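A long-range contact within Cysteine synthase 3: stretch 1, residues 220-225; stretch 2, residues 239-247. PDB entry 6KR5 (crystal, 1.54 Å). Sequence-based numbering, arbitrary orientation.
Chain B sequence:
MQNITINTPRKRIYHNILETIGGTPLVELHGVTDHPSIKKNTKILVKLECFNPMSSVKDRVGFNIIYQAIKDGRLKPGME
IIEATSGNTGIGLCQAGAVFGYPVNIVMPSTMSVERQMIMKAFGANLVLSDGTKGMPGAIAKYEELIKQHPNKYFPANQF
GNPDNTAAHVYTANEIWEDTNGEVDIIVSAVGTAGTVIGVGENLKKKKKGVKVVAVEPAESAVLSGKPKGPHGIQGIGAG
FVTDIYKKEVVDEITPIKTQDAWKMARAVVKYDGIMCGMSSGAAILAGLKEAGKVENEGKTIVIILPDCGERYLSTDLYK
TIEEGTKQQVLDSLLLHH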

# COMPACT_ATOMS: atom_id res chain seq x y z
N GLU B 220 20.64 -19.90 -2.27
CA GLU B 220 21.17 -20.14 -3.60
C GLU B 220 22.18 -19.09 -4.05
O GLU B 220 22.81 -19.26 -5.11
CB GLU B 220 20.00 -20.23 -4.59
CG GLU B 220 19.03 -21.39 -4.31
CD GLU B 220 17.94 -21.08 -3.27
OE1 GLU B 220 17.70 -19.89 -2.98
OE2 GLU B 220 17.33 -22.05 -2.74
N SER B 221 22.37 -18.01 -3.29
CA SER B 221 23.35 -16.97 -3.64
C SER B 221 23.87 -16.35 -2.35
O SER B 221 23.73 -15.16 -2.09
CB SER B 221 22.74 -15.92 -4.56
OG SER B 221 23.75 -15.16 -5.22
N ALA B 222 24.50 -17.18 -1.52
CA ALA B 222 24.81 -16.80 -0.15
C ALA B 222 26.21 -16.18 -0.08
O ALA B 222 27.14 -16.69 0.54
CB ALA B 222 24.68 -18.01 0.77
N VAL B 223 26.33 -15.01 -0.73
CA VAL B 223 27.65 -14.41 -0.89
C VAL B 223 28.16 -13.81 0.42
O VAL B 223 29.37 -13.75 0.65
CB VAL B 223 27.66 -13.35 -2.02
CG1 VAL B 223 27.21 -13.97 -3.33
CG2 VAL B 223 26.84 -12.12 -1.67
N LEU B 224 27.26 -13.37 1.31
CA LEU B 224 27.72 -12.90 2.61
C LEU B 224 28.35 -14.03 3.41
O LEU B 224 29.29 -13.80 4.19
CB LEU B 224 26.57 -12.28 3.39
CG LEU B 224 25.88 -11.09 2.72
CD1 LEU B 224 24.71 -10.68 3.55
CD2 LEU B 224 26.85 -9.93 2.55
N SER B 225 27.87 -15.26 3.20
CA SER B 225 28.44 -16.45 3.83
C SER B 225 29.71 -16.93 3.12
O SER B 225 30.29 -17.93 3.55
CB SER B 225 27.40 -17.57 3.83
OG SER B 225 26.22 -17.16 4.50
N ALA B 239 21.88 -9.68 -4.19
CA ALA B 239 22.45 -8.92 -5.30
C ALA B 239 23.60 -9.64 -5.99
O ALA B 239 23.96 -9.27 -7.12
CB ALA B 239 22.92 -7.56 -4.82
N GLY B 240 24.18 -10.67 -5.36
CA GLY B 240 25.23 -11.45 -5.99
C GLY B 240 26.63 -10.93 -5.74
O GLY B 240 27.57 -11.46 -6.34
N PHE B 241 26.77 -9.93 -4.88
CA PHE B 241 28.07 -9.38 -4.51
C PHE B 241 27.92 -8.80 -3.12
O PHE B 241 26.81 -8.54 -2.66
CB PHE B 241 28.57 -8.31 -5.51
CG PHE B 241 27.63 -7.14 -5.68
CD1 PHE B 241 26.58 -7.21 -6.58
CD2 PHE B 241 27.78 -6.00 -4.92
CE1 PHE B 241 25.70 -6.15 -6.73
CE2 PHE B 241 26.89 -4.93 -5.07
CZ PHE B 241 25.86 -5.02 -5.97
N VAL B 242 29.05 -8.61 -2.44
CA VAL B 242 29.04 -7.96 -1.14
C VAL B 242 29.05 -6.46 -1.39
O VAL B 242 29.96 -5.94 -2.03
CB VAL B 242 30.23 -8.39 -0.28
CG1 VAL B 242 30.16 -7.74 1.08
CG2 VAL B 242 30.25 -9.90 -0.13
N THR B 243 28.02 -5.76 -0.93
CA THR B 243 27.86 -4.36 -1.29
C THR B 243 28.80 -3.46 -0.50
O THR B 243 29.28 -3.81 0.58
CB THR B 243 26.41 -3.90 -1.08
OG1 THR B 243 26.12 -3.86 0.33
CG2 THR B 243 25.45 -4.85 -1.78
N ASP B 244 29.03 -2.26 -1.04
CA ASP B 244 29.90 -1.30 -0.37
C ASP B 244 29.35 -0.88 0.99
O ASP B 244 30.12 -0.53 1.89
CB ASP B 244 30.11 -0.07 -1.26
CG ASP B 244 31.10 -0.31 -2.38
OD1 ASP B 244 31.86 -1.29 -2.32
OD2 ASP B 244 31.12 0.50 -3.34
N ILE B 245 28.03 -0.92 1.17
CA ILE B 245 27.43 -0.55 2.45
C ILE B 245 27.66 -1.62 3.51
O ILE B 245 27.74 -1.32 4.70
CB ILE B 245 25.92 -0.27 2.24
CG1 ILE B 245 25.73 1.04 1.50
CG2 ILE B 245 25.17 -0.27 3.57
CD1 ILE B 245 24.29 1.30 1.03
N TYR B 246 27.72 -2.89 3.10
CA TYR B 246 27.82 -3.98 4.06
C TYR B 246 29.06 -3.84 4.94
O TYR B 246 30.16 -3.61 4.44
CB TYR B 246 27.84 -5.32 3.33
CG TYR B 246 27.57 -6.48 4.26
CD1 TYR B 246 26.29 -6.78 4.68
CD2 TYR B 246 28.62 -7.26 4.75
CE1 TYR B 246 26.03 -7.83 5.54
CE2 TYR B 246 28.37 -8.31 5.62
CZ TYR B 246 27.08 -8.59 6.00
OH TYR B 246 26.80 -9.63 6.86
N LYS B 247 28.86 -4.00 6.24
CA LYS B 247 29.94 -3.99 7.24
C LYS B 247 29.79 -5.25 8.07
O LYS B 247 28.92 -5.30 8.94
CB LYS B 247 29.87 -2.76 8.13
CG LYS B 247 30.19 -1.45 7.50
CD LYS B 247 29.85 -0.34 8.49
CE LYS B 247 30.89 0.76 8.51
NZ LYS B 247 30.57 1.77 9.55
O HOH W 1 23.62 -12.47 -3.12

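Two irregular segments of one chain meet here, burying 288 Å² in total. They run side by side in the same order: S221 lies across from G240, V223 from F241 and L224 from V242, with CA atoms 6.2 to 6.3 Å apart. No direct hydrogen bond joins them.

The polar link is a water bridge. Water 1 donates to S221 O (2.9 Å) and accepts from G240 N (2.9 Å), so it satisfies one backbone group on each side.

The rest is van der Waals packing. V223 points toward the other stretch and lies against its backbone: CG1 is 3.9 Å from G240 C, and CG2 is 3.7 Å from F241 O. S221 OG sits 4.1 Å from G240 CA. G240 has phi/psi of 90/7, where a CB would be jammed against the carbonyl O of A239; that alone calls for glycine. The CA-to-CB bond of F241 points away, and its closest contact is through backbone O.

L224 provides the main apolar contact. Its CA-to-CB bond points sideways, but the end of the side chain comes nearer. CD2 of L224 lies 3.6 Å from the centroid of the Y246 ring, almost on the ring normal, a CH-pi contact over the face. The same L224 CD2 is 4.2 Å from V242 CG1.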